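Local structure of yncA (Salmonella typhimurium, 3DR6) at residues I131-M145 / R154-D166. The protein is a putative acetyltransferase of the GNAT family, probably transferring an acetyl group from acetyl-coenzyme A to an acceptor substrate. Sequence-based numbering, arbitrary orientation.
Sequences IRLHHSLGFTVTAQM and RWLDLTFMQLQLD
M161, a selenomethionine like M145, reaches from strand 154-164 under helix 128-135, where M161 SE packs closest against H134 CB, at 3.6 Å. M161 CE sits over one face of the H135 imidazole, 3.5 Å from the ring centroid and 18° off the normal, a CH-pi contact. The bend at the last torsion (chi3 72°) turns CE out of the otherwise extended chain and onto that ring. H135 is itself steadied by a bond from ND1 to F139 O, which comes in tilted from the ring plane. F139 is sandwiched: L163 CB stands over the centre of one face, 3.7 Å from the centroid, and H134 CD2 over the opposite face. A Schellman motif with G138 as its C-prime residue ends the helix and leads the chain into strand 140-151.

This strand pairs antiparallel with 154-164, and a classic bulge shifts the register, since T142 N and A143 N both donate to F160 O, from the same face of its plane. At the bulge T142 OG1 donates to Q162 OE1 (2.8 Å), while Q162 NE2 bonds P146 O of the second subunit. On the face bearing V141 and M161, T159 OG1 bonds S125 OG; Q144 OE1 does so too in the modelled conformer, one of two. On the other face, which carries A143, M145 SE approaches the F160 ring obliquely, 4.0 Å from F160 CE1, a Met-aromatic contact.

Apolar and aromatic packing thus joins the helix to the C-terminal hairpin of the GNAT fold, whereas the amide of Q162 couples the bulge to the dimer interface.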
loop_
_atom_site.group_PDB
_atom_site.type_symbol
_atom_site.label_atom_id
_atom_site.label_comp_id
_atom_site.label_asym_id
_atom_site.label_seq_id
_atom_site.Cartn_x
_atom_site.Cartn_y
_atom_site.Cartn_z
ATOM N N ILE C 131 -9.383 -15.706 6.816
ATOM C CA ILE C 131 -9.414 -14.998 8.089
ATOM C C ILE C 131 -9.157 -15.951 9.270
ATOM O O ILE C 131 -8.350 -15.656 10.158
ATOM C CB ILE C 131 -10.730 -14.194 8.216
ATOM C CG1 ILE C 131 -10.704 -13.078 7.144
ATOM C CG2 ILE C 131 -10.911 -13.642 9.645
ATOM C CD1 ILE C 131 -12.013 -12.301 6.988
ATOM N N ARG C 132 -9.822 -17.105 9.245
ATOM C CA ARG C 132 -9.626 -18.146 10.276
ATOM C C ARG C 132 -8.185 -18.660 10.318
ATOM O O ARG C 132 -7.599 -18.812 11.406
ATOM C CB ARG C 132 -10.620 -19.292 10.008
ATOM C CG ARG C 132 -10.624 -20.455 10.995
ATOM C CD ARG C 132 -11.755 -21.472 10.621
ATOM N NE ARG C 132 -12.888 -20.809 9.953
ATOM C CZ ARG C 132 -13.338 -21.076 8.719
ATOM N NH1 ARG C 132 -14.356 -20.379 8.216
ATOM N NH2 ARG C 132 -12.792 -22.045 7.987
ATOM N N LEU C 133 -7.624 -18.919 9.140
ATOM C CA LEU C 133 -6.272 -19.429 9.009
ATOM C C LEU C 133 -5.315 -18.408 9.614
ATOM O O LEU C 133 -4.417 -18.744 10.364
ATOM C CB LEU C 133 -5.944 -19.667 7.532
ATOM C CG LEU C 133 -4.551 -20.187 7.138
ATOM C CD1 LEU C 133 -4.593 -20.905 5.797
ATOM C CD2 LEU C 133 -3.496 -19.075 7.123
ATOM N N HIS C 134 -5.507 -17.141 9.273
ATOM C CA HIS C 134 -4.646 -16.106 9.830
ATOM C C HIS C 134 -4.782 -15.918 11.348
ATOM O O HIS C 134 -3.771 -15.752 12.033
ATOM C CB HIS C 134 -4.870 -14.788 9.058
ATOM C CG HIS C 134 -4.211 -14.777 7.714
ATOM N ND1 HIS C 134 -4.801 -15.304 6.583
ATOM C CD2 HIS C 134 -3.017 -14.282 7.316
ATOM C CE1 HIS C 134 -3.983 -15.162 5.555
ATOM N NE2 HIS C 134 -2.904 -14.525 5.970
ATOM N N HIS C 135 -6.009 -15.928 11.871
ATOM C CA HIS C 135 -6.222 -15.871 13.325
ATOM C C HIS C 135 -5.462 -16.992 14.040
ATOM O O HIS C 135 -4.906 -16.783 15.136
ATOM C CB HIS C 135 -7.708 -16.007 13.671
ATOM C CG HIS C 135 -8.487 -14.730 13.571
ATOM N ND1 HIS C 135 -8.043 -13.530 14.091
ATOM C CD2 HIS C 135 -9.713 -14.481 13.045
ATOM C CE1 HIS C 135 -8.947 -12.592 13.859
ATOM N NE2 HIS C 135 -9.979 -13.148 13.243
ATOM N N SER C 136 -5.428 -18.168 13.409
ATOM C CA SER C 136 -4.788 -19.346 14.000
ATOM C C SER C 136 -3.267 -19.215 14.074
ATOM O O SER C 136 -2.606 -20.021 14.757
ATOM C CB SER C 136 -5.158 -20.639 13.242
ATOM O OG SER C 136 -4.346 -20.846 12.098
ATOM N N LEU C 137 -2.720 -18.224 13.361
ATOM C CA LEU C 137 -1.297 -17.909 13.420
ATOM C C LEU C 137 -1.020 -16.608 14.178
ATOM O O LEU C 137 0.114 -16.079 14.159
ATOM C CB LEU C 137 -0.699 -17.852 12.004
ATOM C CG LEU C 137 -0.269 -19.159 11.320
ATOM C CD1 LEU C 137 -0.172 -18.980 9.800
ATOM C CD2 LEU C 137 1.053 -19.686 11.879
ATOM N N GLY C 138 -2.044 -16.085 14.843
ATOM C CA GLY C 138 -1.836 -14.956 15.723
ATOM C C GLY C 138 -2.063 -13.611 15.059
ATOM O O GLY C 138 -1.874 -12.576 15.710
ATOM N N PHE C 139 -2.495 -13.625 13.790
ATOM C CA PHE C 139 -2.848 -12.369 13.088
ATOM C C PHE C 139 -4.115 -11.762 13.690
ATOM O O PHE C 139 -5.009 -12.495 14.147
ATOM C CB PHE C 139 -3.078 -12.616 11.582
ATOM C CG PHE C 139 -1.815 -12.787 10.783
ATOM C CD1 PHE C 139 -1.099 -14.013 10.821
ATOM C CD2 PHE C 139 -1.353 -11.762 9.939
ATOM C CE1 PHE C 139 0.091 -14.164 10.064
ATOM C CE2 PHE C 139 -0.178 -11.918 9.186
ATOM C CZ PHE C 139 0.537 -13.108 9.242
ATOM N N THR C 140 -4.210 -10.430 13.651
ATOM C CA THR C 140 -5.453 -9.760 14.022
ATOM C C THR C 140 -5.923 -8.819 12.892
ATOM O O THR C 140 -5.101 -8.282 12.108
ATOM C CB THR C 140 -5.290 -8.967 15.328
ATOM O OG1 THR C 140 -4.210 -8.048 15.179
ATOM C CG2 THR C 140 -4.969 -9.890 16.498
ATOM N N VAL C 141 -7.237 -8.628 12.813
ATOM C CA VAL C 141 -7.834 -7.730 11.814
ATOM C C VAL C 141 -7.592 -6.288 12.226
ATOM O O VAL C 141 -7.951 -5.879 13.329
ATOM C CB VAL C 141 -9.371 -7.950 11.641
ATOM C CG1 VAL C 141 -9.926 -6.956 10.632
ATOM C CG2 VAL C 141 -9.663 -9.366 11.176
ATOM N N THR C 142 -6.918 -5.546 11.355
ATOM C CA THR C 142 -6.638 -4.130 11.613
ATOM C C THR C 142 -7.157 -3.181 10.535
ATOM O O THR C 142 -7.007 -1.962 10.676
ATOM C CB THR C 142 -5.150 -3.862 11.859
ATOM O OG1 THR C 142 -4.380 -4.365 10.761
ATOM C CG2 THR C 142 -4.674 -4.488 13.212
ATOM N N ALA C 143 -7.736 -3.724 9.457
ATOM C CA ALA C 143 -8.444 -2.882 8.454
ATOM C C ALA C 143 -9.632 -3.615 7.840
ATOM O O ALA C 143 -9.573 -4.838 7.595
ATOM C CB ALA C 143 -7.505 -2.409 7.319
ATOM N N GLN C 144 -10.701 -2.860 7.606
ATOM C CA GLN C 144 -11.861 -3.309 6.854
ATOM C C GLN C 144 -12.262 -2.168 5.909
ATOM O O GLN C 144 -12.852 -1.174 6.334
ATOM C CB GLN C 144 -13.007 -3.654 7.814
ATOM C CG GLN C 144 -14.227 -4.217 7.139
ATOM C CD GLN C 144 -13.905 -5.280 6.110
ATOM O OE1 GLN C 144 -14.295 -5.167 4.931
ATOM N NE2 GLN C 144 -13.160 -6.301 6.529
HETATM N N MSE C 145 -11.921 -2.321 4.629
HETATM C CA MSE C 145 -11.922 -1.196 3.702
HETATM C C MSE C 145 -12.834 -1.481 2.534
HETATM O O MSE C 145 -12.456 -2.205 1.618
HETATM C CB MSE C 145 -10.487 -0.933 3.236
HETATM C CG MSE C 145 -9.564 -0.619 4.439
HETATM SE SE MSE C 145 -7.726 -0.147 4.007
HETATM C CE MSE C 145 -8.038 1.631 3.334
ATOM N N ARG C 154 -17.359 -6.385 -10.074
ATOM C CA ARG C 154 -17.820 -5.945 -8.751
ATOM C C ARG C 154 -16.764 -5.192 -7.947
ATOM O O ARG C 154 -15.575 -5.466 -8.081
ATOM C CB ARG C 154 -18.383 -7.127 -7.944
ATOM C CG ARG C 154 -17.382 -8.030 -7.249
ATOM C CD ARG C 154 -18.093 -9.251 -6.638
ATOM N NE ARG C 154 -17.134 -10.030 -5.859
ATOM C CZ ARG C 154 -16.430 -11.026 -6.374
ATOM N NH1 ARG C 154 -15.569 -11.682 -5.628
ATOM N NH2 ARG C 154 -16.619 -11.376 -7.644
ATOM N N TRP C 155 -17.206 -4.246 -7.116
ATOM C CA TRP C 155 -16.292 -3.620 -6.143
ATOM C C TRP C 155 -15.978 -4.635 -5.068
ATOM O O TRP C 155 -16.873 -5.404 -4.657
ATOM C CB TRP C 155 -16.916 -2.375 -5.507
ATOM C CG TRP C 155 -17.219 -1.291 -6.520
ATOM C CD1 TRP C 155 -18.446 -0.832 -6.882
ATOM C CD2 TRP C 155 -16.258 -0.533 -7.277
ATOM N NE1 TRP C 155 -18.318 0.162 -7.824
ATOM C CE2 TRP C 155 -16.985 0.361 -8.092
ATOM C CE3 TRP C 155 -14.846 -0.544 -7.355
ATOM C CZ2 TRP C 155 -16.354 1.276 -8.984
ATOM C CZ3 TRP C 155 -14.210 0.366 -8.245
ATOM C CH2 TRP C 155 -14.971 1.256 -9.041
ATOM N N LEU C 156 -14.720 -4.669 -4.642
ATOM C CA LEU C 156 -14.242 -5.617 -3.645
ATOM C C LEU C 156 -13.847 -4.911 -2.358
ATOM O O LEU C 156 -13.277 -3.791 -2.400
ATOM C CB LEU C 156 -13.023 -6.390 -4.180
ATOM C CG LEU C 156 -13.171 -7.166 -5.484
ATOM C CD1 LEU C 156 -11.835 -7.828 -5.832
ATOM C CD2 LEU C 156 -14.283 -8.211 -5.381
ATOM N N ASP C 157 -14.133 -5.574 -1.224
ATOM C CA ASP C 157 -13.753 -5.073 0.101
ATOM C C ASP C 157 -12.453 -5.748 0.544
ATOM O O ASP C 157 -12.240 -6.959 0.292
ATOM C CB ASP C 157 -14.845 -5.345 1.134
ATOM C CG ASP C 157 -16.210 -4.770 0.724
ATOM O OD1 ASP C 157 -16.300 -3.876 -0.155
ATOM O OD2 ASP C 157 -17.214 -5.256 1.297
ATOM N N LEU C 158 -11.592 -4.964 1.187
ATOM C CA LEU C 158 -10.276 -5.470 1.620
ATOM C C LEU C 158 -10.199 -5.512 3.139
ATOM O O LEU C 158 -10.514 -4.522 3.819
ATOM C CB LEU C 158 -9.163 -4.556 1.098
ATOM C CG LEU C 158 -7.725 -4.922 1.511
ATOM C CD1 LEU C 158 -7.364 -6.278 0.948
ATOM C CD2 LEU C 158 -6.739 -3.886 0.980
ATOM N N THR C 159 -9.743 -6.642 3.654
ATOM C CA THR C 159 -9.391 -6.754 5.059
ATOM C C THR C 159 -7.859 -6.788 5.144
ATOM O O THR C 159 -7.206 -7.505 4.378
ATOM C CB THR C 159 -10.025 -8.035 5.664
ATOM O OG1 THR C 159 -11.454 -7.879 5.656
ATOM C CG2 THR C 159 -9.559 -8.283 7.097
ATOM N N PHE C 160 -7.281 -5.980 6.031
ATOM C CA PHE C 160 -5.892 -6.222 6.402
ATOM C C PHE C 160 -5.860 -6.934 7.732
ATOM O O PHE C 160 -6.596 -6.579 8.666
ATOM C CB PHE C 160 -5.037 -4.970 6.531
ATOM C CG PHE C 160 -4.603 -4.366 5.225
ATOM C CD1 PHE C 160 -4.837 -3.010 5.003
ATOM C CD2 PHE C 160 -3.920 -5.126 4.243
ATOM C CE1 PHE C 160 -4.409 -2.382 3.783
ATOM C CE2 PHE C 160 -3.487 -4.509 3.051
ATOM C CZ PHE C 160 -3.742 -3.129 2.826
HETATM N N MSE C 161 -5.021 -7.951 7.795
HETATM C CA MSE C 161 -4.644 -8.527 9.092
HETATM C C MSE C 161 -3.144 -8.406 9.299
HETATM O O MSE C 161 -2.368 -8.298 8.335
HETATM C CB MSE C 161 -5.097 -9.970 9.203
HETATM C CG MSE C 161 -6.591 -10.134 8.965
HETATM SE SE MSE C 161 -7.176 -12.015 9.149
HETATM C CE MSE C 161 -7.009 -12.185 11.062
ATOM N N GLN C 162 -2.726 -8.366 10.550
ATOM C CA GLN C 162 -1.301 -8.217 10.790
ATOM C C GLN C 162 -0.804 -9.022 11.986
ATOM O O GLN C 162 -1.567 -9.364 12.864
ATOM C CB GLN C 162 -0.909 -6.756 10.951
ATOM C CG GLN C 162 -1.441 -6.072 12.233
ATOM C CD GLN C 162 -1.090 -4.592 12.250
ATOM O OE1 GLN C 162 -1.757 -3.767 11.572
ATOM N NE2 GLN C 162 -0.048 -4.241 13.008
ATOM N N LEU C 163 0.493 -9.294 11.975
ATOM C CA LEU C 163 1.166 -10.024 13.046
ATOM C C LEU C 163 2.450 -9.294 13.361
ATOM O O LEU C 163 3.312 -9.126 12.482
ATOM C CB LEU C 163 1.484 -11.473 12.621
ATOM C CG LEU C 163 2.376 -12.288 13.579
ATOM C CD1 LEU C 163 1.630 -12.546 14.917
ATOM C CD2 LEU C 163 2.761 -13.608 12.921
ATOM N N GLN C 164 2.580 -8.844 14.602
ATOM C CA GLN C 164 3.841 -8.232 15.055
ATOM C C GLN C 164 4.815 -9.357 15.385
ATOM O O GLN C 164 4.475 -10.316 16.085
ATOM C CB GLN C 164 3.596 -7.310 16.261
ATOM C CG GLN C 164 4.795 -6.432 16.559
ATOM C CD GLN C 164 4.528 -5.375 17.609
ATOM O OE1 GLN C 164 3.592 -4.578 17.473
ATOM N NE2 GLN C 164 5.366 -5.337 18.641
ATOM N N LEU C 165 6.032 -9.239 14.858
ATOM C CA LEU C 165 7.012 -10.330 14.884
ATOM C C LEU C 165 8.018 -10.299 16.055
ATOM O O LEU C 165 8.696 -11.292 16.320
ATOM C CB LEU C 165 7.746 -10.368 13.532
ATOM C CG LEU C 165 6.819 -10.593 12.318
ATOM C CD1 LEU C 165 7.598 -10.595 10.991
ATOM C CD2 LEU C 165 6.055 -11.916 12.486
ATOM N N ASP C 166 8.091 -9.165 16.760
ATOM C CA ASP C 166 9.013 -9.008 17.899
ATOM C C ASP C 166 8.570 -7.803 18.712
ATOM O O ASP C 166 7.779 -6.992 18.234
ATOM C CB ASP C 166 10.444 -8.780 17.391
ATOM C CG ASP C 166 10.599 -7.422 16.679
ATOM O OD1 ASP C 166 10.859 -6.407 17.368
ATOM O OD2 ASP C 166 10.495 -7.373 15.428
HETATM O O HOH W 1 -1.964 -9.893 16.210
HETATM O O HOH W 2 -17.213 -6.288 3.629
#